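PDB 2QR4: peptidase M3B, oligoendopeptidase F from Enterococcus faecium, which probably acts as a zinc-dependent endopeptidase that cleaves internal bonds of short peptides. Local coordinates for residues Pro164-Glu169 and Glu194-Gly199; Lys310-Glu315 and Glu404-Glu409; Met267-Arg272 and Glu572-Ile577. One frame throughout, in Å; residues are numbered along the deposited sequence.

In the fold
All three contacts lie well away from the centre of this largely helical chain, and none has a direct hydrogen bond across it. Interaction 1 sets the single β-hairpin against helix 190-206, with small residues and partial burial. Interaction 2 is buried and wholly apolar, joining the 3-10 turn at 310-312 to helix 394-414. Interaction 3 pairs helices 260-274 and 557-579 through leucines, with a charged, water-associated margin toward the surface. No helix or strand is used twice. Interactions 2 and 3 come within about 8 Å at their nearest atoms, the first nested inside the loop closed by the second; interactions 1 and 2 stay about 24 Å apart.

Interaction 1 (Pro164-Glu169 and Glu194-Gly199); sequences PTIEGE and EAAFKG
Ile166, Gly199 and Pro164 contribute the most surface where the strand of residues 165-167 lies against the helical turn of residues 194-199. Ile166 does so with both of its branches. Its CG1 sits between the backbone N and the carbonyl carbon (chi1 62°), while CG2 lies beside the backbone N. From there CG2 is laid on the helix backbone, 3.7 Å from Ala195 O, and also faces the methyl CB of Ala195 at 4.2 Å. The longer branch carries CD1 along the helix surface to Ala196, where it stands 4.4 Å from CB. Two small alanines thus form a shallow seat for one branched side chain, and Leu184 of helix 178-185 touches both Ile166 and Ala196 to complete it.

One turn further on, the helix presents Gly199, and here the proline ring closes in directly on the backbone. Pro164 CG is 4.0 Å from Gly199 CA, and Pro164 CD is 3.3 Å from Gly199 O, a carbonyl that also takes a hydrogen bond from Ser202 OG. With no side chain on the glycine, the two CA atoms come to 5.8 Å, closer than the 6.5 Å between Ile166 CA and Ala195 CA. The strand residues advance as the helix residues count backwards, and no hydrogen bond crosses the gap. Polar groups are served within each element: Gly199 N donates to Ala195 O at 2.9 Å, and Ile166 pairs through its backbone with Val174 of the partner strand. Near the start of the helix, Arg191 donates to Glu167 O, a polar link beside the apolar one. The whole is a two-stranded antiparallel β-hairpin packed on a helix through a small-residue face, the one sheet in an otherwise helical chain.

Interaction 2 (Lys310-Glu315 and Glu404-Glu409); sequences KPMGEE and ENILTE
Glu404 O lies in the helical turn that carries Ile406 to Pro311 and Met312, and it is held by two donors from a single residue. Thr408 N supplies the regular helical bond at 2.8 Å, and Thr408 OG1 adds a second at 3.1 Å, placed above the carbonyl plane, 42° out of it. The threonine hydroxyl is thereby satisfied inside the helical M3 peptidase domain. Helix 394-414, to which this turn belongs, packs on helix 361-379, which carries the HExxH sequence characteristic of zinc peptidases of this family; Glu404 touches His369 there.

The opposing element is a 3-10 turn, closed by Gly313 N donating to Lys310 O at 2.7 Å. Gly313, with a positive phi of 90°, turns the chain from the 3-10 turn into the helix that follows. The contact itself is entirely apolar and is dominated by Ile406, whose two branches divide the partners. CG2 reaches the ring of Pro311 at CG, 4.4 Å away, a loose meeting at the partly exposed proline. The other branch is extended beyond CG1 (chi2 175°) and points CD1 at Met312, a selenomethionine in the crystal. The Met312 chain is bent at chi2 and chi3 and also touches Leu527 and Tyr530 of helix 526-536. The Met312 and Ile406 side chains cross obliquely, with Met312 SE 3.4 Å from Ile406 CD1.

Interaction 3 (Met267-Arg272 and Glu572-Ile577); sequences MELRKR and ELEELI
Leu269 crosses from helix 260-274 to meet Leu573 and Glu574 on helix 557-579, and its course explains most of this contact. The CA–CB bond already points toward the other helix. CG lies opposite the backbone N (chi1 174°), which carries the branch outward across the gap. CB and CG span the distance, and the methyl CD2 does most of the touching. It goes deepest: it is 3.6 Å from Leu573 CD2, and it also rests on the aliphatic part of Glu574, 4.2 Å from CG. Leu269 CD1 lies more loosely over the same Glu574 CG, at 4.3 Å, on the side toward Ile577. Leu573 in turn continues the apolar layer to Ala422 and Leu429 of helix 418-454.

Beyond CG the chain of Glu574 is extended, taking its carboxylate out of the apolar layer. Its strongest partner is Arg265, which forms a salt bridge with OE2 through NH1. Arg272 also brings a positive charge near, but its NH2 stays 4.2 Å from Glu574 OE2, too far for a salt bridge, with the oxygen at the edge of the guanidinium near its plane. A water donates a hydrogen bond to Glu574 OE2 at 2.7 Å and lies beside Arg272 NH2, although that second link is weak and too short to be relied on. One face of the same guanidinium covers Glu268 O, 4.0 Å above its plane. Two nearby arginines would be expected to favour the ionised form of Glu574.

The helix segments run nearly parallel, crossing at 23° with axes 11.5 Å apart, a wide separation bridged by the meeting of the leucine methyls. This is a parallel helix pair with a leucine interior and a charged margin, joining the C-terminal helix to helix 260-274 within a helical peptidase fold.

Interaction 1 (Pro164-Glu169 and Glu194-Gly199)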
ATOM      1  N   PRO A 164      -4.357  -3.143  24.478  1.00 38.10           N
ATOM      2  CA  PRO A 164      -5.208  -2.995  25.642  1.00 50.12           C
ATOM      3  C   PRO A 164      -4.403  -2.768  26.917  1.00 51.52           C
ATOM      4  O   PRO A 164      -3.177  -2.835  26.914  1.00 47.36           O
ATOM      5  CB  PRO A 164      -5.986  -4.328  25.714  1.00 38.04           C
ATOM      6  CG  PRO A 164      -5.478  -5.187  24.610  1.00 45.00           C
ATOM      7  CD  PRO A 164      -4.243  -4.542  24.034  1.00 49.42           C
ATOM      8  N   THR A 165      -5.129  -2.473  27.985  1.00 50.47           N
ATOM      9  CA  THR A 165      -4.620  -2.392  29.338  1.00 42.82           C
ATOM     10  C   THR A 165      -4.553  -3.788  29.952  1.00 36.41           C
ATOM     11  O   THR A 165      -5.400  -4.631  29.677  1.00 42.44           O
ATOM     12  CB  THR A 165      -5.609  -1.524  30.169  1.00 45.22           C
ATOM     13  OG1 THR A 165      -5.082  -0.203  30.311  1.00 49.96           O
ATOM     14  CG2 THR A 165      -5.893  -2.125  31.534  1.00 47.13           C
ATOM     15  N   ILE A 166      -3.561  -4.034  30.794  1.00 39.83           N
ATOM     16  CA  ILE A 166      -3.538  -5.253  31.586  1.00 37.99           C
ATOM     17  C   ILE A 166      -3.337  -4.895  33.053  1.00 42.57           C
ATOM     18  O   ILE A 166      -3.107  -3.732  33.381  1.00 44.35           O
ATOM     19  CB  ILE A 166      -2.380  -6.181  31.163  1.00 46.11           C
ATOM     20  CG1 ILE A 166      -1.034  -5.480  31.396  1.00 45.27           C
ATOM     21  CG2 ILE A 166      -2.540  -6.608  29.713  1.00 43.46           C
ATOM     22  CD1 ILE A 166       0.183  -6.370  31.267  1.00 32.12           C
ATOM     23  N   GLU A 167      -3.416  -5.892  33.933  1.00 44.01           N
ATOM     24  CA  GLU A 167      -2.971  -5.711  35.315  1.00 44.14           C
ATOM     25  C   GLU A 167      -1.486  -6.010  35.363  1.00 41.43           C
ATOM     26  O   GLU A 167      -1.056  -7.077  34.929  1.00 47.47           O
ATOM     27  CB  GLU A 167      -3.706  -6.642  36.287  1.00 40.37           C
ATOM     28  CG  GLU A 167      -3.434  -6.282  37.753  1.00 61.31           C
ATOM     29  CD  GLU A 167      -3.719  -7.414  38.736  1.00 62.78           C
ATOM     30  OE1 GLU A 167      -3.025  -7.480  39.773  1.00 59.74           O
ATOM     31  OE2 GLU A 167      -4.625  -8.235  38.478  1.00 70.46           O
ATOM     32  N   GLY A 168      -0.706  -5.079  35.901  1.00 46.46           N
ATOM     33  CA  GLY A 168       0.749  -5.193  35.878  1.00 48.04           C
ATOM     34  C   GLY A 168       1.416  -5.958  37.013  1.00 61.65           C
ATOM     35  O   GLY A 168       0.799  -6.795  37.673  1.00 60.20           O
ATOM     36  N   GLU A 169       2.697  -5.685  37.245  0.50 64.70           N
ATOM     37  CA  GLU A 169       3.470  -6.468  38.212  0.50 66.48           C
ATOM     38  C   GLU A 169       3.098  -6.193  39.667  0.50 71.10           C
ATOM     39  O   GLU A 169       3.104  -7.102  40.498  0.50 62.32           O
ATOM     40  CB  GLU A 169       4.975  -6.272  38.008  0.50 59.10           C
ATOM     41  CG  GLU A 169       5.541  -7.022  36.818  0.50 47.49           C
ATOM     42  CD  GLU A 169       6.924  -7.568  37.097  0.50 38.74           C
ATOM     43  OE1 GLU A 169       7.784  -7.520  36.199  0.50 43.22           O
ATOM     44  OE2 GLU A 169       7.148  -8.045  38.222  0.50 38.87           O
ATOM     45  N   GLU A 194       1.612 -13.759  30.457  1.00 40.47           N
ATOM     46  CA  GLU A 194       0.519 -14.334  29.673  1.00 42.32           C
ATOM     47  C   GLU A 194      -0.418 -13.228  29.240  1.00 38.95           C
ATOM     48  O   GLU A 194      -0.939 -13.220  28.120  1.00 47.99           O
ATOM     49  CB  GLU A 194      -0.233 -15.364  30.511  1.00 37.33           C
ATOM     50  CG  GLU A 194      -1.498 -15.929  29.885  1.00 47.84           C
ATOM     51  CD  GLU A 194      -2.236 -16.850  30.852  1.00 54.86           C
ATOM     52  OE1 GLU A 194      -1.916 -16.820  32.056  1.00 59.43           O
ATOM     53  OE2 GLU A 194      -3.122 -17.610  30.419  1.00 61.70           O
ATOM     54  N   ALA A 195      -0.626 -12.272  30.130  1.00 34.74           N
ATOM     55  CA  ALA A 195      -1.580 -11.207  29.848  1.00 31.81           C
ATOM     56  C   ALA A 195      -1.050 -10.225  28.790  1.00 35.48           C
ATOM     57  O   ALA A 195      -1.813  -9.754  27.957  1.00 45.67           O
ATOM     58  CB  ALA A 195      -1.954 -10.489  31.138  1.00 21.72           C
ATOM     59  N   ALA A 196       0.250  -9.928  28.829  1.00 34.31           N
ATOM     60  CA  ALA A 196       0.889  -9.045  27.840  1.00 39.94           C
ATOM     61  C   ALA A 196       0.864  -9.675  26.477  1.00 34.84           C
ATOM     62  O   ALA A 196       0.553  -9.020  25.485  1.00 38.79           O
ATOM     63  CB  ALA A 196       2.349  -8.729  28.225  1.00 36.24           C
ATOM     64  N   PHE A 197       1.200 -10.957  26.438  1.00 37.57           N
ATOM     65  CA  PHE A 197       1.253 -11.721  25.203  1.00 31.09           C
ATOM     66  C   PHE A 197      -0.128 -11.744  24.549  1.00 38.67           C
ATOM     67  O   PHE A 197      -0.258 -11.393  23.380  1.00 43.42           O
ATOM     68  CB  PHE A 197       1.760 -13.132  25.527  1.00 36.82           C
ATOM     69  CG  PHE A 197       1.797 -14.069  24.363  1.00 34.40           C
ATOM     70  CD1 PHE A 197       2.892 -14.105  23.515  1.00 39.88           C
ATOM     71  CD2 PHE A 197       0.757 -14.960  24.146  1.00 41.45           C
ATOM     72  CE1 PHE A 197       2.938 -14.994  22.452  1.00 36.75           C
ATOM     73  CE2 PHE A 197       0.792 -15.846  23.081  1.00 37.41           C
ATOM     74  CZ  PHE A 197       1.886 -15.864  22.231  1.00 39.70           C
ATOM     75  N   LYS A 198      -1.155 -12.117  25.312  1.00 44.23           N
ATOM     76  CA  LYS A 198      -2.544 -12.175  24.804  1.00 39.40           C
ATOM     77  C   LYS A 198      -3.148 -10.820  24.451  1.00 43.90           C
ATOM     78  O   LYS A 198      -3.919 -10.703  23.490  1.00 39.74           O
ATOM     79  CB  LYS A 198      -3.463 -12.906  25.793  1.00 35.67           C
ATOM     80  CG  LYS A 198      -3.379 -14.407  25.629  1.00 48.92           C
ATOM     81  CD  LYS A 198      -3.853 -15.201  26.830  1.00 48.89           C
ATOM     82  CE  LYS A 198      -3.531 -16.662  26.579  1.00 51.15           C
ATOM     83  NZ  LYS A 198      -3.900 -17.504  27.737  1.00 63.16           N
ATOM     84  N   GLY A 199      -2.792  -9.799  25.224  1.00 42.10           N
ATOM     85  CA  GLY A 199      -3.220  -8.439  24.917  1.00 32.37           C
ATOM     86  C   GLY A 199      -2.670  -7.981  23.573  1.00 41.41           C
ATOM     87  O   GLY A 199      -3.412  -7.473  22.727  1.00 46.72           O
TER

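Interaction 2 (Lys310-Glu315 and Glu404-Glu409)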
ATOM      1  N   LYS A 310      43.304 -12.260  24.224  1.00 31.17           N
ATOM      2  CA  LYS A 310      44.708 -12.559  23.931  1.00 41.69           C
ATOM      3  C   LYS A 310      44.934 -13.417  22.667  1.00 42.24           C
ATOM      4  O   LYS A 310      45.837 -13.119  21.881  1.00 40.38           O
ATOM      5  CB  LYS A 310      45.410 -13.176  25.148  1.00 42.79           C
ATOM      6  CG  LYS A 310      46.933 -13.127  25.075  1.00 50.11           C
ATOM      7  CD  LYS A 310      47.571 -13.527  26.400  1.00 55.05           C
ATOM      8  CE  LYS A 310      47.089 -12.636  27.544  1.00 64.01           C
ATOM      9  NZ  LYS A 310      47.631 -13.060  28.871  1.00 61.29           N
ATOM     10  N   PRO A 311      44.124 -14.481  22.469  1.00 42.18           N
ATOM     11  CA  PRO A 311      44.240 -15.305  21.257  1.00 41.46           C
ATOM     12  C   PRO A 311      44.181 -14.486  19.964  1.00 42.61           C
ATOM     13  O   PRO A 311      44.597 -14.968  18.910  1.00 38.15           O
ATOM     14  CB  PRO A 311      43.019 -16.230  21.344  1.00 37.49           C
ATOM     15  CG  PRO A 311      42.734 -16.339  22.790  1.00 27.84           C
ATOM     16  CD  PRO A 311      43.073 -14.991  23.371  1.00 36.66           C
HETATM   17  N   MSE A 312      43.663 -13.264  20.052  1.00 38.07           N
HETATM   18  CA  MSE A 312      43.674 -12.332  18.931  1.00 39.44           C
HETATM   19  C   MSE A 312      45.087 -11.904  18.542  1.00 40.47           C
HETATM   20  O   MSE A 312      45.316 -11.468  17.418  1.00 39.76           O
HETATM   21  CB  MSE A 312      42.844 -11.091  19.259  1.00 55.36           C
HETATM   22  CG  MSE A 312      41.354 -11.336  19.435  1.00 67.00           C
HETATM   23 SE   MSE A 312      40.550 -12.250  17.913  1.00 79.88          SE
HETATM   24  CE  MSE A 312      41.626 -11.486  16.473  1.00 85.66           C
ATOM     25  N   GLY A 313      46.024 -12.007  19.481  1.00 44.88           N
ATOM     26  CA  GLY A 313      47.437 -11.761  19.191  1.00 40.02           C
ATOM     27  C   GLY A 313      47.904 -10.326  19.366  1.00 39.62           C
ATOM     28  O   GLY A 313      47.096  -9.423  19.589  1.00 29.05           O
ATOM     29  N   GLU A 314      49.219 -10.126  19.243  1.00 49.16           N
ATOM     30  CA  GLU A 314      49.860  -8.820  19.459  1.00 47.79           C
ATOM     31  C   GLU A 314      49.256  -7.680  18.635  1.00 48.72           C
ATOM     32  O   GLU A 314      48.772  -6.696  19.203  1.00 47.00           O
ATOM     33  CB  GLU A 314      51.374  -8.903  19.218  1.00 54.70           C
ATOM     34  CG  GLU A 314      52.208  -9.200  20.466  1.00 58.70           C
ATOM     35  N   GLU A 315      49.290  -7.802  17.307  1.00 44.78           N
ATOM     36  CA  GLU A 315      48.710  -6.777  16.438  1.00 46.89           C
ATOM     37  C   GLU A 315      47.340  -6.300  16.934  1.00 48.13           C
ATOM     38  O   GLU A 315      47.160  -5.113  17.229  1.00 44.46           O
ATOM     39  CB  GLU A 315      48.594  -7.276  14.994  1.00 48.64           C
ATOM     40  CG  GLU A 315      49.717  -6.819  14.072  1.00 47.52           C
ATOM     41  CD  GLU A 315      49.240  -6.586  12.641  1.00 47.38           C
ATOM     42  OE1 GLU A 315      49.915  -7.046  11.694  1.00 46.58           O
ATOM     43  OE2 GLU A 315      48.187  -5.940  12.460  1.00 44.89           O
ATOM     44  N   GLU A 404      32.765 -11.988  21.168  1.00 40.44           N
ATOM     45  CA  GLU A 404      31.897 -12.585  22.174  1.00 54.26           C
ATOM     46  C   GLU A 404      32.153 -14.091  22.284  1.00 51.40           C
ATOM     47  O   GLU A 404      32.235 -14.654  23.392  1.00 48.09           O
ATOM     48  CB  GLU A 404      30.429 -12.330  21.828  1.00 45.91           C
ATOM     49  CG  GLU A 404      29.835 -11.060  22.437  1.00 69.02           C
ATOM     50  CD  GLU A 404      28.303 -11.017  22.324  1.00 76.61           C
ATOM     51  OE1 GLU A 404      27.768 -11.388  21.253  1.00 83.64           O
ATOM     52  OE2 GLU A 404      27.632 -10.615  23.305  1.00 75.74           O
ATOM     53  N   ASN A 405      32.285 -14.735  21.129  1.00 42.40           N
ATOM     54  CA  ASN A 405      32.626 -16.156  21.077  1.00 43.75           C
ATOM     55  C   ASN A 405      33.907 -16.452  21.828  1.00 43.75           C
ATOM     56  O   ASN A 405      33.991 -17.437  22.562  1.00 42.85           O
ATOM     57  CB  ASN A 405      32.725 -16.646  19.629  1.00 35.99           C
ATOM     58  CG  ASN A 405      31.350 -16.849  18.992  1.00 46.85           C
ATOM     59  OD1 ASN A 405      30.361 -17.026  19.697  1.00 54.73           O
ATOM     60  ND2 ASN A 405      31.287 -16.817  17.662  1.00 45.65           N
ATOM     61  N   ILE A 406      34.893 -15.577  21.656  1.00 38.67           N
ATOM     62  CA  ILE A 406      36.189 -15.773  22.264  1.00 37.46           C
ATOM     63  C   ILE A 406      36.118 -15.545  23.771  1.00 42.21           C
ATOM     64  O   ILE A 406      36.776 -16.247  24.537  1.00 48.76           O
ATOM     65  CB  ILE A 406      37.252 -14.893  21.589  1.00 44.37           C
ATOM     66  CG1 ILE A 406      37.517 -15.403  20.168  1.00 40.81           C
ATOM     67  CG2 ILE A 406      38.553 -14.895  22.380  1.00 28.91           C
ATOM     68  CD1 ILE A 406      38.472 -14.516  19.373  1.00 36.82           C
ATOM     69  N   LEU A 407      35.292 -14.596  24.203  1.00 46.75           N
ATOM     70  CA  LEU A 407      35.087 -14.378  25.643  1.00 47.21           C
ATOM     71  C   LEU A 407      34.301 -15.516  26.297  1.00 44.67           C
ATOM     72  O   LEU A 407      34.618 -15.935  27.411  1.00 43.43           O
ATOM     73  CB  LEU A 407      34.375 -13.053  25.912  1.00 47.86           C
ATOM     74  CG  LEU A 407      33.765 -12.976  27.314  1.00 40.69           C
ATOM     75  CD1 LEU A 407      34.841 -12.697  28.363  1.00 37.76           C
ATOM     76  CD2 LEU A 407      32.666 -11.940  27.370  1.00 38.34           C
ATOM     77  N   THR A 408      33.273 -16.011  25.611  1.00 35.81           N
ATOM     78  CA  THR A 408      32.537 -17.173  26.109  1.00 37.61           C
ATOM     79  C   THR A 408      33.454 -18.370  26.339  1.00 40.66           C
ATOM     80  O   THR A 408      33.446 -18.973  27.409  1.00 45.66           O
ATOM     81  CB  THR A 408      31.445 -17.606  25.150  1.00 36.88           C
ATOM     82  OG1 THR A 408      30.486 -16.550  25.020  1.00 41.58           O
ATOM     83  CG2 THR A 408      30.768 -18.875  25.669  1.00 32.72           C
ATOM     84  N   GLU A 409      34.248 -18.713  25.334  1.00 35.56           N
ATOM     85  CA  GLU A 409      35.165 -19.826  25.477  1.00 33.05           C
ATOM     86  C   GLU A 409      36.117 -19.572  26.628  1.00 40.40           C
ATOM     87  O   GLU A 409      36.375 -20.468  27.435  1.00 47.15           O
ATOM     88  CB  GLU A 409      35.956 -20.066  24.185  1.00 43.83           C
ATOM     89  CG  GLU A 409      36.981 -21.206  24.278  1.00 39.18           C
ATOM     90  CD  GLU A 409      36.324 -22.554  24.559  1.00 48.84           C
ATOM     91  OE1 GLU A 409      35.161 -22.746  24.159  1.00 36.91           O
ATOM     92  OE2 GLU A 409      36.965 -23.426  25.176  1.00 49.57           O
TER

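Interaction 3 (Met267-Arg272 and Glu572-Ile577)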
HETATM    1  N   MSE A 267      14.333 -26.566  24.361  1.00 32.35           N
HETATM    2  CA  MSE A 267      13.005 -26.220  24.864  1.00 36.95           C
HETATM    3  C   MSE A 267      12.551 -27.162  25.999  1.00 44.04           C
HETATM    4  O   MSE A 267      11.995 -26.703  26.994  1.00 44.94           O
HETATM    5  CB  MSE A 267      11.998 -26.169  23.718  1.00 26.59           C
HETATM    6  CG  MSE A 267      12.303 -25.066  22.700  1.00 48.79           C
HETATM    7 SE   MSE A 267      12.275 -23.215  23.418  1.00 61.49          SE
HETATM    8  CE  MSE A 267      14.141 -23.004  23.965  1.00 51.53           C
ATOM      9  N   GLU A 268      12.827 -28.460  25.882  1.00 37.73           N
ATOM     10  CA  GLU A 268      12.584 -29.372  27.000  1.00 43.97           C
ATOM     11  C   GLU A 268      13.316 -28.892  28.248  1.00 45.62           C
ATOM     12  O   GLU A 268      12.765 -28.917  29.358  1.00 44.41           O
ATOM     13  CB  GLU A 268      13.008 -30.817  26.678  1.00 40.10           C
ATOM     14  CG  GLU A 268      12.321 -31.427  25.447  1.00 51.20           C
ATOM     15  CD  GLU A 268      10.867 -31.901  25.695  1.00 63.66           C
ATOM     16  OE1 GLU A 268      10.337 -31.807  26.837  1.00 48.66           O
ATOM     17  OE2 GLU A 268      10.252 -32.377  24.714  1.00 56.02           O
ATOM     18  N   LEU A 269      14.558 -28.452  28.069  1.00 42.72           N
ATOM     19  CA  LEU A 269      15.365 -28.033  29.215  1.00 40.47           C
ATOM     20  C   LEU A 269      14.746 -26.799  29.851  1.00 40.07           C
ATOM     21  O   LEU A 269      14.582 -26.730  31.069  1.00 39.50           O
ATOM     22  CB  LEU A 269      16.807 -27.762  28.805  1.00 36.87           C
ATOM     23  CG  LEU A 269      17.698 -27.194  29.895  1.00 37.72           C
ATOM     24  CD1 LEU A 269      17.731 -28.139  31.078  1.00 37.91           C
ATOM     25  CD2 LEU A 269      19.087 -26.979  29.323  1.00 37.33           C
ATOM     26  N   ARG A 270      14.381 -25.827  29.025  1.00 33.34           N
ATOM     27  CA  ARG A 270      13.689 -24.658  29.556  1.00 40.90           C
ATOM     28  C   ARG A 270      12.374 -25.017  30.296  1.00 38.20           C
ATOM     29  O   ARG A 270      12.049 -24.421  31.322  1.00 41.62           O
ATOM     30  CB  ARG A 270      13.478 -23.631  28.451  1.00 38.29           C
ATOM     31  CG  ARG A 270      12.481 -22.536  28.770  1.00 49.93           C
ATOM     32  CD  ARG A 270      12.483 -21.472  27.663  1.00 54.23           C
ATOM     33  NE  ARG A 270      13.689 -20.645  27.716  1.00 56.38           N
ATOM     34  CZ  ARG A 270      13.776 -19.507  28.400  1.00 51.89           C
ATOM     35  NH1 ARG A 270      14.902 -18.827  28.395  1.00 48.83           N
ATOM     36  NH2 ARG A 270      12.730 -19.045  29.087  1.00 48.26           N
ATOM     37  N   LYS A 271      11.638 -26.007  29.800  1.00 41.18           N
ATOM     38  CA  LYS A 271      10.409 -26.434  30.470  1.00 42.75           C
ATOM     39  C   LYS A 271      10.740 -26.980  31.850  1.00 42.40           C
ATOM     40  O   LYS A 271      10.115 -26.611  32.841  1.00 46.44           O
ATOM     41  CB  LYS A 271       9.670 -27.484  29.646  1.00 41.45           C
ATOM     42  CG  LYS A 271       8.436 -28.063  30.319  1.00 35.27           C
ATOM     43  CD  LYS A 271       7.535 -28.704  29.262  1.00 37.66           C
ATOM     44  CE  LYS A 271       6.439 -29.576  29.867  1.00 36.64           C
ATOM     45  NZ  LYS A 271       5.573 -30.123  28.787  1.00 38.09           N
ATOM     46  N   ARG A 272      11.744 -27.845  31.908  1.00 45.44           N
ATOM     47  CA  ARG A 272      12.219 -28.370  33.177  1.00 45.77           C
ATOM     48  C   ARG A 272      12.660 -27.275  34.141  1.00 45.90           C
ATOM     49  O   ARG A 272      12.304 -27.308  35.315  1.00 50.13           O
ATOM     50  CB  ARG A 272      13.354 -29.375  32.970  1.00 45.73           C
ATOM     51  CG  ARG A 272      12.886 -30.787  32.612  1.00 61.66           C
ATOM     52  CD  ARG A 272      14.021 -31.819  32.750  1.00 61.85           C
ATOM     53  NE  ARG A 272      15.118 -31.543  31.820  1.00 71.25           N
ATOM     54  CZ  ARG A 272      15.156 -31.960  30.555  1.00 67.93           C
ATOM     55  NH1 ARG A 272      14.159 -32.687  30.058  1.00 69.39           N
ATOM     56  NH2 ARG A 272      16.192 -31.650  29.782  1.00 52.62           N
ATOM     57  N   GLU A 572      26.423 -30.158  28.264  1.00 30.62           N
ATOM     58  CA  GLU A 572      27.140 -29.764  29.482  1.00 40.19           C
ATOM     59  C   GLU A 572      26.214 -29.044  30.479  1.00 37.42           C
ATOM     60  O   GLU A 572      26.305 -29.255  31.684  1.00 46.41           O
ATOM     61  CB  GLU A 572      28.381 -28.908  29.161  1.00 36.32           C
ATOM     62  CG  GLU A 572      29.125 -28.398  30.411  1.00 34.65           C
ATOM     63  CD  GLU A 572      30.303 -27.474  30.095  1.00 40.43           C
ATOM     64  OE1 GLU A 572      30.521 -27.135  28.905  1.00 30.49           O
ATOM     65  OE2 GLU A 572      31.023 -27.092  31.049  1.00 40.25           O
ATOM     66  N   LEU A 573      25.316 -28.209  29.971  1.00 42.16           N
ATOM     67  CA  LEU A 573      24.352 -27.505  30.828  1.00 41.67           C
ATOM     68  C   LEU A 573      23.393 -28.478  31.533  1.00 43.68           C
ATOM     69  O   LEU A 573      23.136 -28.351  32.723  1.00 41.32           O
ATOM     70  CB  LEU A 573      23.552 -26.484  30.004  1.00 35.56           C
ATOM     71  CG  LEU A 573      22.518 -25.658  30.776  1.00 34.05           C
ATOM     72  CD1 LEU A 573      23.147 -24.930  31.994  1.00 34.45           C
ATOM     73  CD2 LEU A 573      21.810 -24.682  29.857  1.00 25.58           C
ATOM     74  N   GLU A 574      22.864 -29.443  30.789  1.00 39.54           N
ATOM     75  CA  GLU A 574      22.037 -30.487  31.376  1.00 42.74           C
ATOM     76  C   GLU A 574      22.758 -31.242  32.492  1.00 49.43           C
ATOM     77  O   GLU A 574      22.192 -31.455  33.563  1.00 49.81           O
ATOM     78  CB  GLU A 574      21.579 -31.471  30.307  1.00 33.11           C
ATOM     79  CG  GLU A 574      20.571 -30.899  29.350  1.00 50.92           C
ATOM     80  CD  GLU A 574      20.299 -31.826  28.200  1.00 54.11           C
ATOM     81  OE1 GLU A 574      20.825 -32.955  28.226  1.00 60.45           O
ATOM     82  OE2 GLU A 574      19.568 -31.429  27.270  1.00 60.31           O
ATOM     83  N   GLU A 575      23.999 -31.655  32.241  1.00 48.28           N
ATOM     84  CA  GLU A 575      24.750 -32.419  33.238  1.00 50.24           C
ATOM     85  C   GLU A 575      24.986 -31.555  34.463  1.00 48.19           C
ATOM     86  O   GLU A 575      24.960 -32.024  35.600  1.00 42.21           O
ATOM     87  CB  GLU A 575      26.085 -32.921  32.675  1.00 41.64           C
ATOM     88  CG  GLU A 575      25.946 -33.992  31.592  1.00 45.36           C
ATOM     89  CD  GLU A 575      27.231 -34.206  30.785  1.00 57.48           C
ATOM     90  OE1 GLU A 575      28.257 -33.529  31.054  1.00 58.92           O
ATOM     91  OE2 GLU A 575      27.210 -35.063  29.874  1.00 67.25           O
ATOM     92  N   LEU A 576      25.201 -30.275  34.222  1.00 47.22           N
ATOM     93  CA  LEU A 576      25.404 -29.347  35.301  1.00 47.45           C
ATOM     94  C   LEU A 576      24.120 -29.263  36.135  1.00 51.63           C
ATOM     95  O   LEU A 576      24.159 -29.373  37.357  1.00 57.24           O
ATOM     96  CB  LEU A 576      25.784 -27.996  34.715  1.00 54.22           C
ATOM     97  CG  LEU A 576      26.649 -27.068  35.546  1.00 61.78           C
ATOM     98  CD1 LEU A 576      27.408 -26.143  34.615  1.00 60.86           C
ATOM     99  CD2 LEU A 576      25.771 -26.279  36.519  1.00 70.90           C
ATOM    100  N   ILE A 577      22.980 -29.095  35.471  1.00 44.92           N
ATOM    101  CA  ILE A 577      21.691 -29.037  36.166  1.00 50.88           C
ATOM    102  C   ILE A 577      21.415 -30.299  36.993  1.00 56.97           C
ATOM    103  O   ILE A 577      20.751 -30.241  38.025  1.00 64.64           O
ATOM    104  CB  ILE A 577      20.507 -28.815  35.184  1.00 53.12           C
ATOM    105  CG1 ILE A 577      20.634 -27.469  34.457  1.00 46.22           C
ATOM    106  CG2 ILE A 577      19.174 -28.926  35.914  1.00 40.10           C
ATOM    107  CD1 ILE A 577      20.783 -26.284  35.383  1.00 50.63           C
TER
HETATM  108  O   HOH W   1      16.926 -31.139  27.527  1.00 43.35           O